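PDB 4MXN: uncharacterized protein from Parabacteroides merdae, which is of unknown function but is probably a glycosyl hydrolase of family 28, a family of right-handed parallel beta-helix enzymes that cleave glycosidic bonds in pectin-like polysaccharides. Local coordinates for residues A[150-155]-A[173-178]; A[164-169]-A[185-190]; A[180-185]-A[205-210]; A[196-201]-A[214-219]; A[209-214]-A[232-237]. All blocks are in the same frame, centred on the assembly; numbering follows the deposited sequence.

Contact 1: residues A[150-155]-A[173-178]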
# COMPACT_ATOMS: atom_id res chain seq x y z
N LEU A 150 4.08 0.61 0.59
CA LEU A 150 3.18 -0.18 -0.27
C LEU A 150 1.79 0.45 -0.21
O LEU A 150 1.15 0.62 -1.25
CB LEU A 150 3.16 -1.66 0.11
CG LEU A 150 4.47 -2.39 -0.12
CD1 LEU A 150 4.44 -3.76 0.50
CD2 LEU A 150 4.79 -2.55 -1.58
N ILE A 151 1.35 0.83 1.01
CA ILE A 151 0.07 1.48 1.31
C ILE A 151 0.30 2.68 2.22
O ILE A 151 1.04 2.57 3.20
CB ILE A 151 -0.91 0.46 1.97
CG1 ILE A 151 -1.41 -0.60 0.97
CG2 ILE A 151 -2.05 1.13 2.73
CD1 ILE A 151 -2.03 -1.88 1.74
N CYS A 152 -0.33 3.82 1.90
CA CYS A 152 -0.25 5.02 2.74
C CYS A 152 -1.60 5.74 2.74
O CYS A 152 -2.05 6.17 1.68
CB CYS A 152 0.88 5.95 2.30
SG CYS A 152 1.09 7.41 3.35
N MSE A 153 -2.22 5.88 3.92
CA MSE A 153 -3.49 6.59 4.07
C MSE A 153 -3.33 7.77 4.99
O MSE A 153 -2.83 7.62 6.11
CB MSE A 153 -4.62 5.69 4.60
CG MSE A 153 -5.36 4.96 3.52
SE MSE A 153 -4.65 3.17 3.31
CE MSE A 153 -5.55 2.73 1.63
N GLU A 154 -3.74 8.96 4.54
CA GLU A 154 -3.65 10.15 5.38
C GLU A 154 -4.98 10.90 5.40
O GLU A 154 -5.49 11.27 4.34
CB GLU A 154 -2.50 11.08 4.94
CG GLU A 154 -2.18 12.14 5.99
CD GLU A 154 -1.14 13.17 5.59
OE1 GLU A 154 -0.23 12.83 4.81
OE2 GLU A 154 -1.24 14.32 6.08
N GLY A 155 -5.49 11.15 6.59
CA GLY A 155 -6.73 11.89 6.80
C GLY A 155 -7.97 11.19 6.26
O GLY A 155 -8.96 11.85 5.95
N ALA A 173 5.84 -0.85 4.93
CA ALA A 173 4.77 -1.49 4.15
C ALA A 173 3.45 -0.69 4.22
O ALA A 173 2.82 -0.47 3.18
CB ALA A 173 4.54 -2.90 4.63
N GLU A 174 3.05 -0.26 5.43
CA GLU A 174 1.78 0.44 5.65
C GLU A 174 1.96 1.67 6.47
O GLU A 174 2.59 1.62 7.52
CB GLU A 174 0.80 -0.47 6.43
CG GLU A 174 0.39 -1.79 5.82
CD GLU A 174 -0.24 -2.74 6.84
OE1 GLU A 174 -1.36 -2.47 7.31
OE2 GLU A 174 0.42 -3.74 7.20
N ILE A 175 1.33 2.77 6.05
CA ILE A 175 1.38 4.04 6.80
C ILE A 175 -0.04 4.52 7.01
O ILE A 175 -0.80 4.64 6.04
CB ILE A 175 2.25 5.12 6.11
CG1 ILE A 175 3.74 4.68 5.96
CG2 ILE A 175 2.14 6.48 6.87
CD1 ILE A 175 4.55 5.59 5.09
N TYR A 176 -0.42 4.76 8.27
CA TYR A 176 -1.75 5.28 8.64
C TYR A 176 -1.51 6.54 9.43
O TYR A 176 -0.88 6.50 10.50
CB TYR A 176 -2.60 4.24 9.41
CG TYR A 176 -2.75 2.94 8.65
CD1 TYR A 176 -3.61 2.84 7.55
CD2 TYR A 176 -2.01 1.82 9.00
CE1 TYR A 176 -3.71 1.66 6.82
CE2 TYR A 176 -2.11 0.63 8.28
CZ TYR A 176 -2.97 0.55 7.19
OH TYR A 176 -3.06 -0.61 6.47
N LYS A 177 -1.91 7.67 8.85
CA LYS A 177 -1.71 8.98 9.45
C LYS A 177 -3.02 9.74 9.52
O LYS A 177 -3.65 9.93 8.48
CB LYS A 177 -0.66 9.77 8.65
CG LYS A 177 -0.34 11.14 9.25
CD LYS A 177 0.79 11.85 8.53
CE LYS A 177 0.99 13.26 9.06
NZ LYS A 177 1.38 13.30 10.50
N ASP A 178 -3.43 10.18 10.74
CA ASP A 178 -4.64 10.99 11.01
C ASP A 178 -5.89 10.36 10.39
O ASP A 178 -6.74 11.07 9.85
CB ASP A 178 -4.45 12.43 10.49
CG ASP A 178 -3.21 13.15 11.00
OD1 ASP A 178 -2.82 12.89 12.16
OD2 ASP A 178 -2.65 13.97 10.25
O HOH W 1 -3.06 15.05 7.90

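Contact 2: residues A[164-169]-A[185-190]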
# COMPACT_ATOMS: atom_id res chain seq x y z
N VAL A 164 -4.64 -9.15 1.70
CA VAL A 164 -3.48 -8.94 0.81
C VAL A 164 -2.13 -9.33 1.46
O VAL A 164 -1.98 -9.29 2.67
CB VAL A 164 -3.40 -7.49 0.24
CG1 VAL A 164 -4.53 -7.22 -0.75
CG2 VAL A 164 -3.37 -6.43 1.35
N THR A 165 -1.18 -9.71 0.62
CA THR A 165 0.20 -9.96 1.02
C THR A 165 0.97 -8.72 0.58
O THR A 165 0.94 -8.36 -0.59
CB THR A 165 0.73 -11.30 0.45
OG1 THR A 165 0.09 -12.38 1.15
CG2 THR A 165 2.25 -11.42 0.61
N LEU A 166 1.61 -8.05 1.54
CA LEU A 166 2.41 -6.84 1.30
C LEU A 166 3.84 -7.30 1.31
O LEU A 166 4.34 -7.77 2.34
CB LEU A 166 2.10 -5.78 2.39
CG LEU A 166 0.64 -5.31 2.42
CD1 LEU A 166 0.40 -4.32 3.52
CD2 LEU A 166 0.22 -4.72 1.06
N GLN A 167 4.48 -7.28 0.15
CA GLN A 167 5.80 -7.87 0.02
C GLN A 167 6.87 -6.90 -0.43
O GLN A 167 6.73 -6.21 -1.44
CB GLN A 167 5.71 -9.03 -0.97
CG GLN A 167 7.01 -9.75 -1.31
CD GLN A 167 6.73 -10.93 -2.20
OE1 GLN A 167 6.16 -11.93 -1.78
NE2 GLN A 167 7.06 -10.80 -3.46
N ASP A 168 8.01 -6.96 0.28
CA ASP A 168 9.28 -6.31 -0.09
C ASP A 168 9.10 -4.82 -0.35
O ASP A 168 9.54 -4.29 -1.37
CB ASP A 168 9.88 -7.04 -1.31
CG ASP A 168 11.27 -6.59 -1.70
OD1 ASP A 168 12.09 -6.37 -0.78
OD2 ASP A 168 11.54 -6.48 -2.92
N ALA A 169 8.48 -4.14 0.60
CA ALA A 169 8.23 -2.72 0.59
C ALA A 169 9.55 -1.95 0.39
O ALA A 169 10.55 -2.29 1.02
CB ALA A 169 7.58 -2.31 1.90
N ASP A 185 -7.30 -6.57 8.40
CA ASP A 185 -7.63 -7.95 8.73
C ASP A 185 -6.96 -8.99 7.83
O ASP A 185 -7.05 -8.87 6.62
CB ASP A 185 -9.16 -8.14 8.62
CG ASP A 185 -9.95 -7.57 9.78
OD1 ASP A 185 -10.27 -6.38 9.74
OD2 ASP A 185 -10.24 -8.33 10.72
N LYS A 186 -6.34 -10.03 8.43
CA LYS A 186 -5.72 -11.17 7.70
C LYS A 186 -4.64 -10.70 6.66
O LYS A 186 -4.46 -11.31 5.61
CB LYS A 186 -6.81 -12.03 7.00
CG LYS A 186 -7.92 -12.51 7.95
CD LYS A 186 -9.18 -12.95 7.20
CE LYS A 186 -10.35 -13.17 8.13
NZ LYS A 186 -11.04 -11.90 8.45
N VAL A 187 -3.93 -9.62 6.99
CA VAL A 187 -2.89 -9.10 6.08
C VAL A 187 -1.56 -9.79 6.40
O VAL A 187 -1.28 -10.08 7.56
CB VAL A 187 -2.79 -7.54 6.10
CG1 VAL A 187 -1.59 -7.03 5.28
CG2 VAL A 187 -4.08 -6.89 5.60
N VAL A 188 -0.78 -10.10 5.39
CA VAL A 188 0.52 -10.73 5.57
C VAL A 188 1.57 -9.72 5.10
O VAL A 188 1.46 -9.20 3.99
CB VAL A 188 0.64 -12.09 4.83
CG1 VAL A 188 2.07 -12.64 4.86
CG2 VAL A 188 -0.37 -13.13 5.38
N VAL A 189 2.57 -9.41 5.96
CA VAL A 189 3.67 -8.53 5.55
C VAL A 189 4.92 -9.40 5.42
O VAL A 189 5.35 -10.01 6.41
CB VAL A 189 3.91 -7.28 6.45
CG1 VAL A 189 5.09 -6.46 5.93
CG2 VAL A 189 2.66 -6.41 6.56
N ASN A 190 5.46 -9.51 4.18
CA ASN A 190 6.68 -10.26 3.89
C ASN A 190 7.79 -9.25 3.68
O ASN A 190 7.67 -8.42 2.79
CB ASN A 190 6.51 -11.21 2.70
CG ASN A 190 5.64 -12.40 2.99
OD1 ASN A 190 5.62 -12.94 4.09
ND2 ASN A 190 4.96 -12.90 1.97
O HOH W 2 6.98 -5.56 2.95

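Contact 3: residues A[180-185]-A[205-210]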
# COMPACT_ATOMS: atom_id res chain seq x y z
N HIS A 180 -9.42 7.76 10.64
CA HIS A 180 -10.52 7.38 11.53
C HIS A 180 -11.13 6.09 11.04
O HIS A 180 -11.40 5.97 9.85
CB HIS A 180 -11.62 8.47 11.57
CG HIS A 180 -11.26 9.75 12.27
ND1 HIS A 180 -10.74 10.83 11.57
CD2 HIS A 180 -11.45 10.11 13.55
CE1 HIS A 180 -10.61 11.80 12.45
NE2 HIS A 180 -11.00 11.40 13.67
N ASN A 181 -11.43 5.16 11.95
CA ASN A 181 -12.12 3.90 11.67
C ASN A 181 -11.40 3.08 10.59
O ASN A 181 -11.89 2.93 9.47
CB ASN A 181 -13.61 4.13 11.31
CG ASN A 181 -14.42 2.85 11.20
OD1 ASN A 181 -14.06 1.81 11.72
ND2 ASN A 181 -15.52 2.90 10.47
N VAL A 182 -10.20 2.62 10.93
CA VAL A 182 -9.38 1.78 10.05
C VAL A 182 -9.46 0.35 10.55
O VAL A 182 -9.38 0.12 11.76
CB VAL A 182 -7.91 2.29 9.99
CG1 VAL A 182 -7.02 1.36 9.13
CG2 VAL A 182 -7.83 3.72 9.49
N THR A 183 -9.62 -0.62 9.63
CA THR A 183 -9.57 -2.05 9.96
C THR A 183 -8.54 -2.68 9.04
O THR A 183 -8.50 -2.37 7.86
CB THR A 183 -10.95 -2.74 9.87
OG1 THR A 183 -11.43 -2.71 8.53
CG2 THR A 183 -11.99 -2.18 10.87
N VAL A 184 -7.66 -3.53 9.60
CA VAL A 184 -6.62 -4.27 8.86
C VAL A 184 -6.77 -5.73 9.29
O VAL A 184 -6.48 -6.06 10.44
CB VAL A 184 -5.18 -3.72 9.10
CG1 VAL A 184 -4.18 -4.40 8.19
CG2 VAL A 184 -5.13 -2.20 8.91
N ASP A 185 -7.30 -6.57 8.40
CA ASP A 185 -7.63 -7.95 8.73
C ASP A 185 -6.96 -8.99 7.83
O ASP A 185 -7.05 -8.87 6.62
CB ASP A 185 -9.16 -8.14 8.62
CG ASP A 185 -9.95 -7.57 9.78
OD1 ASP A 185 -10.27 -6.38 9.74
OD2 ASP A 185 -10.24 -8.33 10.72
N ASP A 205 -7.57 7.52 15.03
CA ASP A 205 -8.63 7.32 16.00
C ASP A 205 -9.47 6.14 15.52
O ASP A 205 -10.28 6.27 14.61
CB ASP A 205 -9.48 8.59 16.23
CG ASP A 205 -10.68 8.42 17.15
OD1 ASP A 205 -10.76 7.37 17.86
OD2 ASP A 205 -11.56 9.29 17.14
N GLY A 206 -9.27 5.00 16.17
CA GLY A 206 -10.00 3.77 15.86
C GLY A 206 -9.27 2.99 14.79
O GLY A 206 -9.43 3.24 13.59
N VAL A 207 -8.37 2.10 15.23
CA VAL A 207 -7.60 1.22 14.34
C VAL A 207 -7.71 -0.16 14.92
O VAL A 207 -7.24 -0.41 16.04
CB VAL A 207 -6.13 1.65 14.07
CG1 VAL A 207 -5.43 0.67 13.12
CG2 VAL A 207 -6.06 3.08 13.51
N LYS A 208 -8.38 -1.07 14.17
CA LYS A 208 -8.54 -2.44 14.62
C LYS A 208 -7.76 -3.35 13.70
O LYS A 208 -8.13 -3.49 12.53
CB LYS A 208 -10.03 -2.85 14.71
CG LYS A 208 -10.84 -2.13 15.77
CD LYS A 208 -12.14 -2.88 16.01
CE LYS A 208 -13.04 -2.21 17.01
NZ LYS A 208 -14.07 -3.16 17.53
N MSE A 209 -6.70 -3.96 14.23
CA MSE A 209 -5.85 -4.86 13.47
C MSE A 209 -6.04 -6.28 14.00
O MSE A 209 -5.82 -6.51 15.20
CB MSE A 209 -4.38 -4.42 13.53
CG MSE A 209 -3.54 -5.03 12.42
SE MSE A 209 -1.81 -4.19 12.12
CE MSE A 209 -2.39 -2.46 11.44
N THR A 210 -6.48 -7.22 13.13
CA THR A 210 -6.78 -8.60 13.51
C THR A 210 -6.18 -9.62 12.55
O THR A 210 -6.26 -9.45 11.33
CB THR A 210 -8.31 -8.76 13.58
OG1 THR A 210 -8.86 -7.67 14.31
CG2 THR A 210 -8.77 -10.09 14.23
O HOH W 3 -9.79 -5.88 12.50

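Contact 4: residues A[196-201]-A[214-219]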
# COMPACT_ATOMS: atom_id res chain seq x y z
N ARG A 196 13.23 -2.50 7.25
CA ARG A 196 12.43 -1.40 7.78
C ARG A 196 11.17 -1.89 8.49
O ARG A 196 10.81 -3.07 8.39
CB ARG A 196 12.06 -0.43 6.63
CG ARG A 196 13.30 0.30 6.08
CD ARG A 196 13.08 0.95 4.72
NE ARG A 196 12.78 -0.03 3.65
CZ ARG A 196 13.70 -0.66 2.93
NH1 ARG A 196 14.99 -0.46 3.17
NH2 ARG A 196 13.34 -1.51 1.98
N LYS A 197 10.49 -0.97 9.21
CA LYS A 197 9.23 -1.23 9.91
C LYS A 197 8.16 -1.64 8.92
O LYS A 197 8.24 -1.28 7.74
CB LYS A 197 8.78 -0.01 10.75
CG LYS A 197 9.76 0.37 11.87
CD LYS A 197 9.57 -0.52 13.10
CE LYS A 197 10.53 -0.22 14.23
NZ LYS A 197 10.20 -1.05 15.41
N ALA A 198 7.19 -2.43 9.38
CA ALA A 198 6.08 -2.88 8.56
C ALA A 198 4.94 -1.89 8.61
O ALA A 198 4.22 -1.75 7.62
CB ALA A 198 5.59 -4.24 9.03
N ILE A 199 4.72 -1.24 9.78
CA ILE A 199 3.59 -0.31 9.96
C ILE A 199 3.99 0.91 10.75
O ILE A 199 4.57 0.79 11.83
CB ILE A 199 2.39 -1.03 10.65
CG1 ILE A 199 1.83 -2.14 9.74
CG2 ILE A 199 1.23 -0.03 10.99
CD1 ILE A 199 1.19 -3.09 10.44
N SER A 200 3.59 2.09 10.23
CA SER A 200 3.76 3.39 10.85
C SER A 200 2.37 3.95 11.14
O SER A 200 1.54 4.04 10.22
CB SER A 200 4.58 4.32 9.95
OG SER A 200 4.74 5.58 10.56
N ILE A 201 2.07 4.27 12.43
CA ILE A 201 0.76 4.80 12.84
C ILE A 201 0.99 6.10 13.63
O ILE A 201 1.83 6.14 14.55
CB ILE A 201 -0.11 3.77 13.64
CG1 ILE A 201 -0.38 2.47 12.84
CG2 ILE A 201 -1.45 4.39 14.09
CD1 ILE A 201 -1.02 1.28 13.63
N PHE A 214 3.47 -10.87 10.45
CA PHE A 214 4.68 -10.12 10.06
C PHE A 214 5.80 -11.16 9.98
O PHE A 214 6.11 -11.77 11.00
CB PHE A 214 4.97 -8.99 11.06
CG PHE A 214 3.79 -8.07 11.24
CD1 PHE A 214 3.57 -7.00 10.36
CD2 PHE A 214 2.86 -8.29 12.25
CE1 PHE A 214 2.47 -6.16 10.53
CE2 PHE A 214 1.77 -7.44 12.42
CZ PHE A 214 1.58 -6.39 11.55
N ASN A 215 6.33 -11.45 8.77
CA ASN A 215 7.31 -12.53 8.63
C ASN A 215 8.76 -12.19 9.14
O ASN A 215 9.65 -13.04 9.08
CB ASN A 215 7.36 -13.00 7.16
CG ASN A 215 8.30 -12.22 6.29
OD1 ASN A 215 8.64 -11.04 6.59
ND2 ASN A 215 8.76 -12.85 5.21
N MSE A 216 8.97 -10.93 9.56
CA MSE A 216 10.21 -10.32 10.07
C MSE A 216 10.42 -10.69 11.55
O MSE A 216 9.45 -10.99 12.23
CB MSE A 216 10.12 -8.77 9.90
CG MSE A 216 8.96 -8.11 10.68
SE MSE A 216 8.57 -6.22 10.31
CE MSE A 216 10.23 -5.39 10.92
N ALA A 217 11.64 -10.58 12.08
CA ALA A 217 11.88 -10.94 13.48
C ALA A 217 11.62 -9.79 14.49
O ALA A 217 10.95 -10.05 15.50
CB ALA A 217 13.30 -11.46 13.65
N GLY A 218 12.12 -8.57 14.24
CA GLY A 218 11.98 -7.44 15.16
C GLY A 218 10.57 -6.91 15.37
O GLY A 218 9.61 -7.54 14.94
N ASN A 219 10.42 -5.74 16.04
CA ASN A 219 9.12 -5.08 16.25
C ASN A 219 8.67 -4.44 14.91
O ASN A 219 9.35 -3.55 14.40
CB ASN A 219 9.16 -4.03 17.38
CG ASN A 219 7.85 -3.30 17.67
OD1 ASN A 219 6.75 -3.68 17.23
ND2 ASN A 219 7.93 -2.22 18.44

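Contact 5: residues A[209-214]-A[232-237]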
# COMPACT_ATOMS: atom_id res chain seq x y z
N MSE A 209 -6.70 -3.96 14.23
CA MSE A 209 -5.85 -4.86 13.47
C MSE A 209 -6.04 -6.28 14.00
O MSE A 209 -5.82 -6.51 15.20
CB MSE A 209 -4.38 -4.42 13.53
CG MSE A 209 -3.54 -5.03 12.42
SE MSE A 209 -1.81 -4.19 12.12
CE MSE A 209 -2.39 -2.46 11.44
N THR A 210 -6.48 -7.22 13.13
CA THR A 210 -6.78 -8.60 13.51
C THR A 210 -6.18 -9.62 12.55
O THR A 210 -6.26 -9.45 11.33
CB THR A 210 -8.31 -8.76 13.58
OG1 THR A 210 -8.86 -7.67 14.31
CG2 THR A 210 -8.77 -10.09 14.23
N ASP A 211 -5.60 -10.70 13.11
CA ASP A 211 -5.03 -11.85 12.37
C ASP A 211 -3.98 -11.41 11.35
O ASP A 211 -3.93 -11.92 10.22
CB ASP A 211 -6.15 -12.66 11.67
CG ASP A 211 -7.15 -13.24 12.63
OD1 ASP A 211 -6.73 -13.73 13.69
OD2 ASP A 211 -8.35 -13.16 12.35
N CYS A 212 -3.13 -10.48 11.74
CA CYS A 212 -2.08 -10.03 10.84
C CYS A 212 -0.78 -10.74 11.15
O CYS A 212 -0.47 -11.01 12.31
CB CYS A 212 -1.94 -8.51 10.89
SG CYS A 212 -3.39 -7.66 10.23
N TYR A 213 -0.04 -11.11 10.08
CA TYR A 213 1.23 -11.83 10.22
C TYR A 213 2.37 -10.97 9.68
O TYR A 213 2.24 -10.39 8.60
CB TYR A 213 1.19 -13.19 9.47
CG TYR A 213 2.42 -14.05 9.69
CD1 TYR A 213 2.61 -14.74 10.89
CD2 TYR A 213 3.39 -14.18 8.70
CE1 TYR A 213 3.74 -15.52 11.10
CE2 TYR A 213 4.52 -14.97 8.90
CZ TYR A 213 4.70 -15.62 10.10
OH TYR A 213 5.84 -16.38 10.28
N PHE A 214 3.47 -10.87 10.45
CA PHE A 214 4.68 -10.12 10.06
C PHE A 214 5.80 -11.16 9.98
O PHE A 214 6.11 -11.77 11.00
CB PHE A 214 4.97 -8.99 11.06
CG PHE A 214 3.79 -8.07 11.24
CD1 PHE A 214 3.57 -7.00 10.36
CD2 PHE A 214 2.86 -8.29 12.25
CE1 PHE A 214 2.47 -6.16 10.53
CE2 PHE A 214 1.77 -7.44 12.42
CZ PHE A 214 1.58 -6.39 11.55
N PHE A 232 -5.35 -4.52 18.77
CA PHE A 232 -4.57 -5.54 18.07
C PHE A 232 -4.99 -6.90 18.60
O PHE A 232 -4.87 -7.15 19.80
CB PHE A 232 -3.06 -5.31 18.28
CG PHE A 232 -2.53 -4.02 17.71
CD1 PHE A 232 -2.58 -2.83 18.44
CD2 PHE A 232 -1.92 -3.99 16.46
CE1 PHE A 232 -2.07 -1.64 17.91
CE2 PHE A 232 -1.41 -2.80 15.93
CZ PHE A 232 -1.51 -1.63 16.66
N THR A 233 -5.53 -7.77 17.71
CA THR A 233 -5.97 -9.12 18.09
C THR A 233 -5.24 -10.11 17.23
O THR A 233 -5.36 -10.05 16.01
CB THR A 233 -7.50 -9.26 17.92
OG1 THR A 233 -8.16 -8.23 18.65
CG2 THR A 233 -8.02 -10.64 18.33
N ASN A 234 -4.51 -11.05 17.86
CA ASN A 234 -3.76 -12.11 17.18
C ASN A 234 -2.88 -11.54 16.01
O ASN A 234 -2.94 -12.03 14.87
CB ASN A 234 -4.73 -13.22 16.69
CG ASN A 234 -4.04 -14.44 16.12
OD1 ASN A 234 -2.98 -14.87 16.60
ND2 ASN A 234 -4.57 -14.95 15.01
N CYS A 235 -2.10 -10.49 16.30
CA CYS A 235 -1.13 -9.92 15.34
C CYS A 235 0.22 -10.36 15.83
O CYS A 235 0.59 -10.04 16.96
CB CYS A 235 -1.27 -8.40 15.26
SG CYS A 235 -2.85 -7.85 14.58
N ILE A 236 0.90 -11.23 15.06
CA ILE A 236 2.13 -11.87 15.54
C ILE A 236 3.32 -11.83 14.56
O ILE A 236 3.14 -11.67 13.36
CB ILE A 236 1.83 -13.37 15.90
CG1 ILE A 236 1.30 -14.17 14.67
CG2 ILE A 236 0.87 -13.49 17.11
CD1 ILE A 236 1.66 -15.68 14.64
N THR A 237 4.54 -12.05 15.11
CA THR A 237 5.80 -12.22 14.38
C THR A 237 6.06 -13.76 14.28
O THR A 237 5.32 -14.51 14.94
CB THR A 237 6.94 -11.41 15.05
OG1 THR A 237 6.90 -11.58 16.46
CG2 THR A 237 6.90 -9.93 14.68
O HOH W 4 -8.66 -6.52 16.68

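Contact 1: residues A[150-155]-A[173-178]
Ile151 and Ile175 sit on two parallel strands, 151-154 and 174-177, joined by a ladder of backbone hydrogen bonds. Ile151 N gives one to Ala173 O, and Ile151 O accepts the next from Ile175 N; the ladder then runs through Met153 N to Ile175 O (2.8 Å), Lys177 N to Met153 O, and Gly155 N to Lys177 O. Apolar packing works on both faces. On one, Cys152 SG, anti to its own backbone N (chi1 -177°), lies 3.8 Å from Ile175 CB while also closing the disulfide to Cys99. On the other, selenomethionine Met153 runs beside Tyr176 in a Met-aromatic contact, SE to CE1 3.9 Å, the selenium approaching the ring obliquely. Tyr176 OH donates to the anti lone pair of Glu174 OE1 at 2.7 Å, tying the buried carboxylate to the ring's edge. Glu154 and Lys177 lie alongside through their methylenes, with Glu154 CD 3.8 Å from Lys177 CD. A water donates to both Glu154 OE2 (2.7 Å) and Asp178 OD2 (2.6 Å), which would ease the like charges. Residues one coil apart in matching register, stacked in parallel, are the signature of a parallel beta-helix.

Contact 2: residues A[164-169]-A[185-190]
Leu166 and Val187 meet on the buried face at a slant, Leu166 CD1 resting 3.8 Å from Val187 CG1. Val187 CG1 stands anti to the backbone N (chi1 173°), which also brings it to 3.5 Å from Val164 O. Next along this face, Val189 touches Leu166 more lightly, CG2 to CB at 4.3 Å, and both side chains pack against Glu174 of the intervening strand 174-177. Backbone bonds link the segments: Val188 N to Val164 O, Leu166 N to Val188 O at 2.7 Å, Asn190 N to Leu166 O and Asp168 N to Asn190 O. These are successive coils of a parallel beta-helix, with strand 165-167 lying between 118-120 and 182-190. On the other face, Thr165 and Val188 stand side by side, OG1 3.7 Å from Val188 CB. Asn190 leans across, its ND2 3.4 Å from Thr165 CG2. The amide of Gln167 is turned 30° from that of Asn190, and Gln167 OE1 stays 4.1 Å from Asn190 ND2. Where the strand ends, a water donates to Asn190 O and accepts from Ala169 N at 3.1 Å, linking the two segments, while the Asp168 carboxylate turns to Ser123 OG and Ala193 N.

Contact 3: residues A[180-185]-A[205-210]
Met209 CG lies anti to the backbone N (chi1 -161°), and a bend at chi3 (-67°) swings the selenomethionine methyl toward Val184, leaving CE 3.7 Å from Val184 CG2. The two side chains run alongside one another on the buried face, where Val182 and Val207 pair, CB to CG2 at 4.1 Å. On the opposite face Asp185 and Thr210 point the same way, with Asp185 OD2 3.5 Å from Thr210 CB. A water joins their polar ends: it donates to Asp185 OD1 and to Lys208 O and accepts from Thr210 OG1 at 2.7 Å. At the start of the pairing the His180 ring crosses the Asp205 side chain, CD2 3.7 Å from CB, ring and carboxylate planes 63° apart. That carboxylate is committed to Asn229 and to a salt bridge with Arg228. Backbone bonds follow the strands, from Asn181 N to Asp205 O, through Val182 N to Gly206 O at 2.8 Å, to Thr210 N on Val184 O. At Gly206 phi is positive, and a side chain would collide with the preceding carbonyl oxygen. An inward apolar row and an outward polar row, in register from coil to coil, mark the wall of a parallel beta-helix.

Contact 4: residues A[196-201]-A[214-219]
The Phe214 ring takes Ile199 at its edge, near the ring plane, the two side chains crossing at about a right angle. Ile199 CD1 is modelled 3.3 Å from CE1 and 3.5 Å from CZ of the ring, a closeness that is doubtful because the methyl sits on a short bond. Ala198 CB reaches the same ring obliquely, 3.7 Å from CD1. Val189, Pro220 and Val243 also touch this buried ring. Selenomethionine Met216 then continues the apolar patch over Ala198, SE to CB 3.8 Å. Its CG is held between the backbone N and the carbonyl carbon (chi1 61°), and a further bend at chi3 carries the terminal methyl on to Arg196 O, at 3.5 Å. The one hydrogen bond between the two segments lies toward the surface. Lys197, bent at chi2 (-81°), brings NZ within 2.8 Å of Asn219 O, approaching from above the carbonyl plane, 39° out of it, rather than along a lone pair. A second, weak bond joins the same ammonium to Leu221 O. Phe214 and the loop after it, between strands 213-214 and 221-223 of the parallel beta-helix, are thus fastened to residues 196-199, leading into strand 199-202, by apolar packing within and a lysine on main-chain carbonyls outside, whose dipoles would partly offset its charge.

Contact 5: residues A[209-214]-A[232-237]
Two successive coils of the parallel beta-helix near its C-terminal end meet here, with Asp211 and Asn234 at equivalent places on the turn. Asn234 ND2 donates to the anti lone pair of Asp211 OD1 at 2.8 Å, with Asp211 OD1 almost in the amide plane of Asn234; the carboxylate and amide planes are 76° apart. This bond joins the two turns side by side, both residues with positive phi. Inside, Cys235 SG is set beside its backbone N (chi1 -65°) and packs against the preceding coil, 3.6 Å from Met209 CG and 3.9 Å from Cys212 CB; the two cysteines lie in neighbouring positions, not joined by a disulfide. Phe232 lies obliquely to Met209, CD2 3.8 Å from CB, in a Met-aromatic contact with the selenium. The edge of the Phe214 ring receives Ile236 O at 3.6 Å from CD2. On the surface Tyr213 meets Ile236 CD1 at its ring edge, 4.0 Å from CD1 of the tyrosine. A water donates to Thr210 OG1 at 2.6 Å and to Met209 O, and also bonds Thr233 OG1. Backbone bonds run from Thr233 N to Met209 O and Asp211 N to Thr233 O before the turn, Ile236 N to Cys212 O and Phe214 N to Ile236 O after it. Equivalent positions kept in step round a turn, threonine beside threonine and cysteine beside cysteine, are characteristic of beta-helix coils.

How the contacts relate
All five contacts belong to neighbouring coils of one parallel beta-helix. Contact 1 lies on a different face from contacts 2, 3 and 5, and the buried side chains of those faces meet in the core: Glu174 CG is 3.4 Å from Leu166 CD1, and Tyr176 OH is 3.6 Å from Val184 CG2. Contacts 2 and 3 follow each other along strand 182-190 and share Asp185, their centres about 16 Å apart. Contact 3 passes into contact 5 through Met209 and Thr210. Contact 4 borders the same interior: Phe214 is common to contacts 4 and 5, whose centres lie about 11 Å apart, and Met209 SE is 3.6 Å from Ile199 CD1.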